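Local structure of cryptochrome DASH, chloroplastic/mitochondrial (2J4D) at residues F263-E274 and R308-T319. The protein repairs cyclobutane pyrimidine dimers in single-stranded DNA as a FAD- and folate-binding photolyase of plastids and mitochondria, and may also serve as a photoreceptor. Residues are numbered along the deposited sequence; the frame is centred on the assembly and turned at random.
Sequences FWKKDLLKVYKE and RYEKERVANNST. With FAD (flavin-adenine dinucleotide), chain C.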
loop_
_atom_site.group_PDB
_atom_site.type_symbol
_atom_site.label_atom_id
_atom_site.label_comp_id
_atom_site.label_asym_id
_atom_site.label_seq_id
_atom_site.Cartn_x
_atom_site.Cartn_y
_atom_site.Cartn_z
ATOM N N PHE A 263 -16.768 -1.074 -7.986
ATOM C CA PHE A 263 -17.472 -2.294 -8.348
ATOM C C PHE A 263 -18.955 -2.112 -8.636
ATOM O O PHE A 263 -19.442 -2.448 -9.717
ATOM C CB PHE A 263 -17.375 -3.338 -7.221
ATOM C CG PHE A 263 -16.057 -4.053 -7.143
ATOM C CD1 PHE A 263 -14.949 -3.600 -7.854
ATOM C CD2 PHE A 263 -15.918 -5.168 -6.327
ATOM C CE1 PHE A 263 -13.717 -4.250 -7.753
ATOM C CE2 PHE A 263 -14.689 -5.829 -6.215
ATOM C CZ PHE A 263 -13.588 -5.368 -6.928
ATOM N N TRP A 264 -19.662 -1.577 -7.649
ATOM C CA TRP A 264 -21.103 -1.465 -7.728
ATOM C C TRP A 264 -21.746 -0.192 -8.249
ATOM O O TRP A 264 -22.474 -0.234 -9.240
ATOM C CB TRP A 264 -21.678 -1.825 -6.358
ATOM C CG TRP A 264 -21.167 -3.162 -5.852
ATOM C CD1 TRP A 264 -20.127 -3.378 -4.980
ATOM C CD2 TRP A 264 -21.641 -4.459 -6.237
ATOM N NE1 TRP A 264 -19.928 -4.731 -4.804
ATOM C CE2 TRP A 264 -20.843 -5.417 -5.564
ATOM C CE3 TRP A 264 -22.665 -4.907 -7.090
ATOM C CZ2 TRP A 264 -21.038 -6.799 -5.716
ATOM C CZ3 TRP A 264 -22.860 -6.287 -7.241
ATOM C CH2 TRP A 264 -22.049 -7.212 -6.556
ATOM N N LYS A 265 -21.502 0.931 -7.586
ATOM C CA LYS A 265 -22.110 2.183 -8.018
ATOM C C LYS A 265 -21.775 2.526 -9.467
ATOM O O LYS A 265 -22.669 2.821 -10.266
ATOM C CB LYS A 265 -21.683 3.330 -7.101
ATOM C CG LYS A 265 -22.370 4.645 -7.441
ATOM C CD LYS A 265 -21.971 5.756 -6.491
ATOM C CE LYS A 265 -22.527 7.097 -6.969
ATOM N NZ LYS A 265 -22.104 8.214 -6.087
ATOM N N LYS A 266 -20.493 2.484 -9.808
ATOM C CA LYS A 266 -20.065 2.798 -11.162
ATOM C C LYS A 266 -20.022 1.591 -12.087
ATOM O O LYS A 266 -19.904 1.752 -13.301
ATOM C CB LYS A 266 -18.703 3.494 -11.142
ATOM C CG LYS A 266 -18.762 4.885 -10.536
ATOM C CD LYS A 266 -17.395 5.539 -10.513
ATOM C CE LYS A 266 -17.530 7.026 -10.278
ATOM N NZ LYS A 266 -18.330 7.628 -11.382
ATOM N N ASP A 267 -20.107 0.391 -11.516
ATOM C CA ASP A 267 -20.114 -0.841 -12.311
ATOM C C ASP A 267 -18.951 -0.867 -13.312
ATOM O O ASP A 267 -19.113 -1.246 -14.472
ATOM C CB ASP A 267 -21.470 -0.940 -13.034
ATOM C CG ASP A 267 -21.785 -2.343 -13.535
ATOM O OD1 ASP A 267 -21.322 -3.331 -12.926
ATOM O OD2 ASP A 267 -22.528 -2.451 -14.534
ATOM N N LEU A 268 -17.767 -0.474 -12.855
ATOM C CA LEU A 268 -16.597 -0.437 -13.722
ATOM C C LEU A 268 -15.758 -1.709 -13.716
ATOM O O LEU A 268 -14.886 -1.881 -14.566
ATOM C CB LEU A 268 -15.707 0.746 -13.344
ATOM C CG LEU A 268 -16.327 2.110 -13.634
ATOM C CD1 LEU A 268 -15.441 3.214 -13.093
ATOM C CD2 LEU A 268 -16.516 2.261 -15.142
ATOM N N LEU A 269 -16.017 -2.602 -12.770
ATOM C CA LEU A 269 -15.230 -3.826 -12.687
ATOM C C LEU A 269 -15.264 -4.643 -13.967
ATOM O O LEU A 269 -14.253 -5.227 -14.357
ATOM C CB LEU A 269 -15.695 -4.694 -11.511
ATOM C CG LEU A 269 -14.919 -6.007 -11.323
ATOM C CD1 LEU A 269 -13.432 -5.707 -11.175
ATOM C CD2 LEU A 269 -15.455 -6.764 -10.107
ATOM N N LYS A 270 -16.414 -4.670 -14.633
ATOM C CA LYS A 270 -16.542 -5.451 -15.860
ATOM C C LYS A 270 -15.730 -4.955 -17.055
ATOM O O LYS A 270 -15.709 -5.616 -18.096
ATOM C CB LYS A 270 -18.013 -5.571 -16.261
ATOM C CG LYS A 270 -18.699 -4.246 -16.527
ATOM C CD LYS A 270 -20.121 -4.479 -16.999
ATOM C CE LYS A 270 -20.946 -3.207 -16.925
ATOM N NZ LYS A 270 -20.326 -2.097 -17.683
ATOM N N VAL A 271 -15.069 -3.804 -16.927
ATOM C CA VAL A 271 -14.245 -3.286 -18.029
ATOM C C VAL A 271 -12.839 -2.948 -17.553
ATOM O O VAL A 271 -12.024 -2.395 -18.303
ATOM C CB VAL A 271 -14.853 -2.015 -18.682
ATOM C CG1 VAL A 271 -16.239 -2.321 -19.201
ATOM C CG2 VAL A 271 -14.882 -0.861 -17.685
ATOM N N TYR A 272 -12.562 -3.308 -16.305
ATOM C CA TYR A 272 -11.268 -3.063 -15.680
ATOM C C TYR A 272 -10.062 -3.422 -16.557
ATOM O O TYR A 272 -9.167 -2.603 -16.748
ATOM C CB TYR A 272 -11.183 -3.830 -14.348
ATOM C CG TYR A 272 -9.783 -3.902 -13.787
ATOM C CD1 TYR A 272 -9.158 -2.763 -13.273
ATOM C CD2 TYR A 272 -9.039 -5.079 -13.875
ATOM C CE1 TYR A 272 -7.827 -2.790 -12.877
ATOM C CE2 TYR A 272 -7.707 -5.120 -13.483
ATOM C CZ TYR A 272 -7.104 -3.969 -12.993
ATOM O OH TYR A 272 -5.762 -3.976 -12.683
ATOM N N LYS A 273 -10.035 -4.639 -17.091
ATOM C CA LYS A 273 -8.901 -5.060 -17.904
ATOM C C LYS A 273 -8.642 -4.190 -19.137
ATOM O O LYS A 273 -7.493 -3.962 -19.508
ATOM C CB LYS A 273 -9.061 -6.524 -18.334
ATOM C CG LYS A 273 -7.823 -7.069 -19.045
ATOM C CD LYS A 273 -7.917 -8.560 -19.331
ATOM C CE LYS A 273 -6.617 -9.072 -19.947
ATOM N NZ LYS A 273 -6.655 -10.534 -20.226
ATOM N N GLU A 274 -9.707 -3.700 -19.761
ATOM C CA GLU A 274 -9.570 -2.869 -20.957
ATOM C C GLU A 274 -9.047 -1.465 -20.638
ATOM O O GLU A 274 -8.484 -0.798 -21.505
ATOM C CB GLU A 274 -10.925 -2.731 -21.658
ATOM C CG GLU A 274 -11.765 -4.004 -21.687
ATOM C CD GLU A 274 -13.200 -3.753 -22.149
ATOM O OE1 GLU A 274 -14.055 -4.645 -21.959
ATOM O OE2 GLU A 274 -13.474 -2.666 -22.704
ATOM N N ARG A 308 -19.312 -11.948 -5.500
ATOM C CA ARG A 308 -20.695 -11.504 -5.504
ATOM C C ARG A 308 -21.013 -10.777 -6.808
ATOM O O ARG A 308 -22.095 -10.950 -7.381
ATOM C CB ARG A 308 -20.985 -10.601 -4.300
ATOM C CG ARG A 308 -22.483 -10.346 -4.141
ATOM C CD ARG A 308 -22.874 -9.791 -2.777
ATOM N NE ARG A 308 -22.746 -8.340 -2.710
ATOM C CZ ARG A 308 -21.690 -7.712 -2.215
ATOM N NH1 ARG A 308 -20.675 -8.419 -1.739
ATOM N NH2 ARG A 308 -21.651 -6.384 -2.196
ATOM N N TYR A 309 -20.063 -9.977 -7.285
ATOM C CA TYR A 309 -20.251 -9.245 -8.532
ATOM C C TYR A 309 -20.440 -10.223 -9.688
ATOM O O TYR A 309 -21.349 -10.056 -10.517
ATOM C CB TYR A 309 -19.039 -8.360 -8.813
ATOM C CG TYR A 309 -19.178 -7.460 -10.028
ATOM C CD1 TYR A 309 -19.635 -6.148 -9.901
ATOM C CD2 TYR A 309 -18.817 -7.911 -11.300
ATOM C CE1 TYR A 309 -19.720 -5.302 -11.009
ATOM C CE2 TYR A 309 -18.899 -7.079 -12.409
ATOM C CZ TYR A 309 -19.348 -5.773 -12.259
ATOM O OH TYR A 309 -19.404 -4.936 -13.357
ATOM N N GLU A 310 -19.589 -11.245 -9.741
ATOM C CA GLU A 310 -19.668 -12.232 -10.811
ATOM C C GLU A 310 -21.002 -12.965 -10.802
ATOM O O GLU A 310 -21.535 -13.297 -11.859
ATOM C CB GLU A 310 -18.517 -13.245 -10.711
ATOM C CG GLU A 310 -17.138 -12.625 -10.906
ATOM C CD GLU A 310 -16.082 -13.646 -11.255
ATOM O OE1 GLU A 310 -16.149 -14.779 -10.729
ATOM O OE2 GLU A 310 -15.172 -13.312 -12.044
ATOM N N LYS A 311 -21.546 -13.204 -9.611
ATOM C CA LYS A 311 -22.823 -13.900 -9.487
ATOM C C LYS A 311 -24.018 -13.018 -9.841
ATOM O O LYS A 311 -24.927 -13.439 -10.558
ATOM C CB LYS A 311 -23.003 -14.419 -8.056
ATOM C CG LYS A 311 -24.341 -15.118 -7.797
ATOM C CD LYS A 311 -24.462 -15.544 -6.332
ATOM C CE LYS A 311 -25.721 -16.368 -6.072
ATOM N NZ LYS A 311 -26.980 -15.598 -6.309
ATOM N N GLU A 312 -24.009 -11.789 -9.345
ATOM C CA GLU A 312 -25.115 -10.879 -9.578
ATOM C C GLU A 312 -25.088 -10.096 -10.884
ATOM O O GLU A 312 -26.144 -9.793 -11.450
ATOM C CB GLU A 312 -25.217 -9.903 -8.412
ATOM C CG GLU A 312 -25.564 -10.560 -7.076
ATOM C CD GLU A 312 -25.549 -9.563 -5.922
ATOM O OE1 GLU A 312 -25.400 -8.354 -6.194
ATOM O OE2 GLU A 312 -25.688 -9.980 -4.750
ATOM N N ARG A 313 -23.901 -9.759 -11.373
ATOM C CA ARG A 313 -23.835 -8.979 -12.598
ATOM C C ARG A 313 -23.156 -9.685 -13.753
ATOM O O ARG A 313 -23.831 -10.191 -14.651
ATOM C CB ARG A 313 -23.182 -7.622 -12.320
ATOM C CG ARG A 313 -23.994 -6.777 -11.332
ATOM C CD ARG A 313 -23.415 -5.389 -11.140
ATOM N NE ARG A 313 -24.262 -4.557 -10.288
ATOM C CZ ARG A 313 -24.012 -3.280 -10.002
ATOM N NH1 ARG A 313 -22.940 -2.679 -10.503
ATOM N NH2 ARG A 313 -24.829 -2.603 -9.208
ATOM N N VAL A 314 -21.832 -9.728 -13.744
ATOM C CA VAL A 314 -21.128 -10.389 -14.828
ATOM C C VAL A 314 -19.783 -10.971 -14.431
ATOM O O VAL A 314 -19.085 -10.444 -13.564
ATOM C CB VAL A 314 -20.931 -9.422 -16.027
ATOM C CG1 VAL A 314 -20.445 -8.078 -15.543
ATOM C CG2 VAL A 314 -19.936 -10.004 -17.015
ATOM N N ALA A 315 -19.443 -12.083 -15.064
ATOM C CA ALA A 315 -18.171 -12.737 -14.836
ATOM C C ALA A 315 -17.472 -12.748 -16.190
ATOM O O ALA A 315 -18.003 -13.294 -17.162
ATOM C CB ALA A 315 -18.391 -14.151 -14.343
ATOM N N ASN A 316 -16.303 -12.124 -16.273
ATOM C CA ASN A 316 -15.566 -12.099 -17.530
ATOM C C ASN A 316 -14.077 -11.944 -17.278
ATOM O O ASN A 316 -13.603 -12.184 -16.168
ATOM C CB ASN A 316 -16.067 -10.968 -18.443
ATOM C CG ASN A 316 -15.856 -9.580 -17.847
ATOM O OD1 ASN A 316 -15.042 -9.389 -16.943
ATOM N ND2 ASN A 316 -16.581 -8.598 -18.373
ATOM N N ASN A 317 -13.336 -11.541 -18.306
ATOM C CA ASN A 317 -11.892 -11.375 -18.169
ATOM C C ASN A 317 -11.458 -10.221 -17.280
ATOM O O ASN A 317 -10.369 -10.251 -16.702
ATOM C CB ASN A 317 -11.252 -11.238 -19.545
ATOM C CG ASN A 317 -10.561 -12.504 -19.975
ATOM O OD1 ASN A 317 -9.463 -12.819 -19.498
ATOM N ND2 ASN A 317 -11.206 -13.261 -20.862
ATOM N N SER A 318 -12.308 -9.207 -17.170
ATOM C CA SER A 318 -11.993 -8.059 -16.336
ATOM C C SER A 318 -12.236 -8.377 -14.870
ATOM O O SER A 318 -11.446 -7.985 -14.008
ATOM C CB SER A 318 -12.831 -6.849 -16.743
ATOM O OG SER A 318 -12.342 -6.292 -17.952
ATOM N N THR A 319 -13.323 -9.081 -14.576
ATOM C CA THR A 319 -13.601 -9.408 -13.186
ATOM C C THR A 319 -12.491 -10.306 -12.662
ATOM O O THR A 319 -12.105 -10.203 -11.503
ATOM C CB THR A 319 -14.985 -10.093 -12.996
ATOM O OG1 THR A 319 -15.022 -11.350 -13.687
ATOM C CG2 THR A 319 -16.088 -9.190 -13.529
HETATM P PA FAD C . -5.010 -1.970 -10.167
HETATM O O1A FAD C . -6.413 -1.601 -9.889
HETATM O O2A FAD C . -4.559 -2.155 -11.567
HETATM O O5B FAD C . -4.629 -3.315 -9.372
HETATM C C5B FAD C . -5.412 -3.746 -8.237
HETATM C C4B FAD C . -4.449 -4.080 -7.092
HETATM O O4B FAD C . -3.555 -5.099 -7.536
HETATM C C3B FAD C . -3.560 -2.928 -6.638
HETATM O O3B FAD C . -4.228 -2.030 -5.768
HETATM C C2B FAD C . -2.415 -3.673 -6.024
HETATM O O2B FAD C . -2.580 -4.009 -4.664
HETATM C C1B FAD C . -2.260 -4.894 -6.948
HETATM N N9A FAD C . -1.269 -4.743 -8.035
HETATM C C8A FAD C . -1.501 -4.382 -9.347
HETATM N N7A FAD C . -0.391 -4.348 -10.071
HETATM C C5A FAD C . 0.610 -4.708 -9.195
HETATM C C6A FAD C . 2.009 -4.847 -9.359
HETATM N N6A FAD C . 2.654 -4.660 -10.502
HETATM N N1A FAD C . 2.744 -5.222 -8.247
HETATM C C2A FAD C . 2.117 -5.427 -7.041
HETATM N N3A FAD C . 0.786 -5.310 -6.817
HETATM C C4A FAD C . 0.079 -4.937 -7.919
HETATM N N1 FAD C . 2.139 -1.070 -5.690
HETATM C C2 FAD C . 1.954 -0.914 -4.333
HETATM O O2 FAD C . 0.962 -1.351 -3.778
HETATM N N3 FAD C . 2.941 -0.235 -3.601
HETATM C C4 FAD C . 4.100 0.296 -4.162
HETATM O O4 FAD C . 4.936 0.892 -3.458
HETATM C C4X FAD C . 4.282 0.133 -5.556
HETATM N N5 FAD C . 5.418 0.639 -6.208
HETATM C C5X FAD C . 5.644 0.375 -7.560
HETATM C C6 FAD C . 6.837 0.775 -8.176
HETATM C C7 FAD C . 7.099 0.526 -9.544
HETATM C C7M FAD C . 8.406 0.981 -10.146
HETATM C C8 FAD C . 6.096 -0.163 -10.318
HETATM C C8M FAD C . 6.288 -0.474 -11.794
HETATM C C9 FAD C . 4.894 -0.572 -9.709
HETATM C C9A FAD C . 4.640 -0.316 -8.328
HETATM N N10 FAD C . 3.430 -0.716 -7.686
HETATM C C10 FAD C . 3.273 -0.558 -6.291
HETATM C "C1'" FAD C . 2.488 -1.655 -8.377
HETATM C "C2'" FAD C . 1.332 -1.018 -9.175
HETATM O "O2'" FAD C . 1.844 -0.032 -10.055
HETATM C "C3'" FAD C . 0.328 -0.382 -8.216
HETATM O "O3'" FAD C . -0.151 -1.354 -7.265
HETATM C "C4'" FAD C . -0.926 0.198 -8.891
HETATM O "O4'" FAD C . -0.565 1.244 -9.795
HETATM C "C5'" FAD C . -1.861 0.740 -7.818
HETATM O "O5'" FAD C . -3.047 1.263 -8.422
HETATM P P FAD C . -4.406 0.482 -8.601
HETATM O O1P FAD C . -4.835 0.136 -7.236
HETATM O O2P FAD C . -5.358 1.341 -9.356
HETATM O O3P FAD C . -4.136 -0.762 -9.550
HETATM O O HOH W 1 -12.816 -7.351 -20.257
#
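Two helix-to-helix turns lie against each other, their backbones closest where Lys273 CA comes within 4.6 Å of Ser318 CA and wider, at 7.5 Å, between the CA atoms of Phe263 and Tyr309. Tyr309 stands between the two backbones at the wider end. With chi1 at -175°, its CG anti to the backbone N, the ring reaches the 267-270 turn, where its OH donates to Asp267 OD1 (2.5 Å) from above the carboxylate plane. Leu269 CD2 covers one ring face in a CH-pi contact, and Arg313 CB covers the other. The ring also turns an edge to the face of Trp264, planes 62° apart; Trp264 CZ2 in turn lies over a face of the Arg308 guanidinium, itself paired with Glu305. Arg313 NH1 bonds Trp264 O (2.8 Å) on a lone pair and bridges to Asp267 OD1. A phenylalanine in place of Tyr309 would probably keep the stacking but leave Asp267 held by Arg313 alone across this contact. Further along, Asn316 ND2 grips Lys270 O (3.1 Å), while Lys273 N donates to Ser318 OG. Asn316 and Thr319 form a capping box starting helix 317-339, beside Tyr272, whose OH binds FAD O2A: this corner borders the FAD diphosphate in the photolyase-type FAD-binding domain.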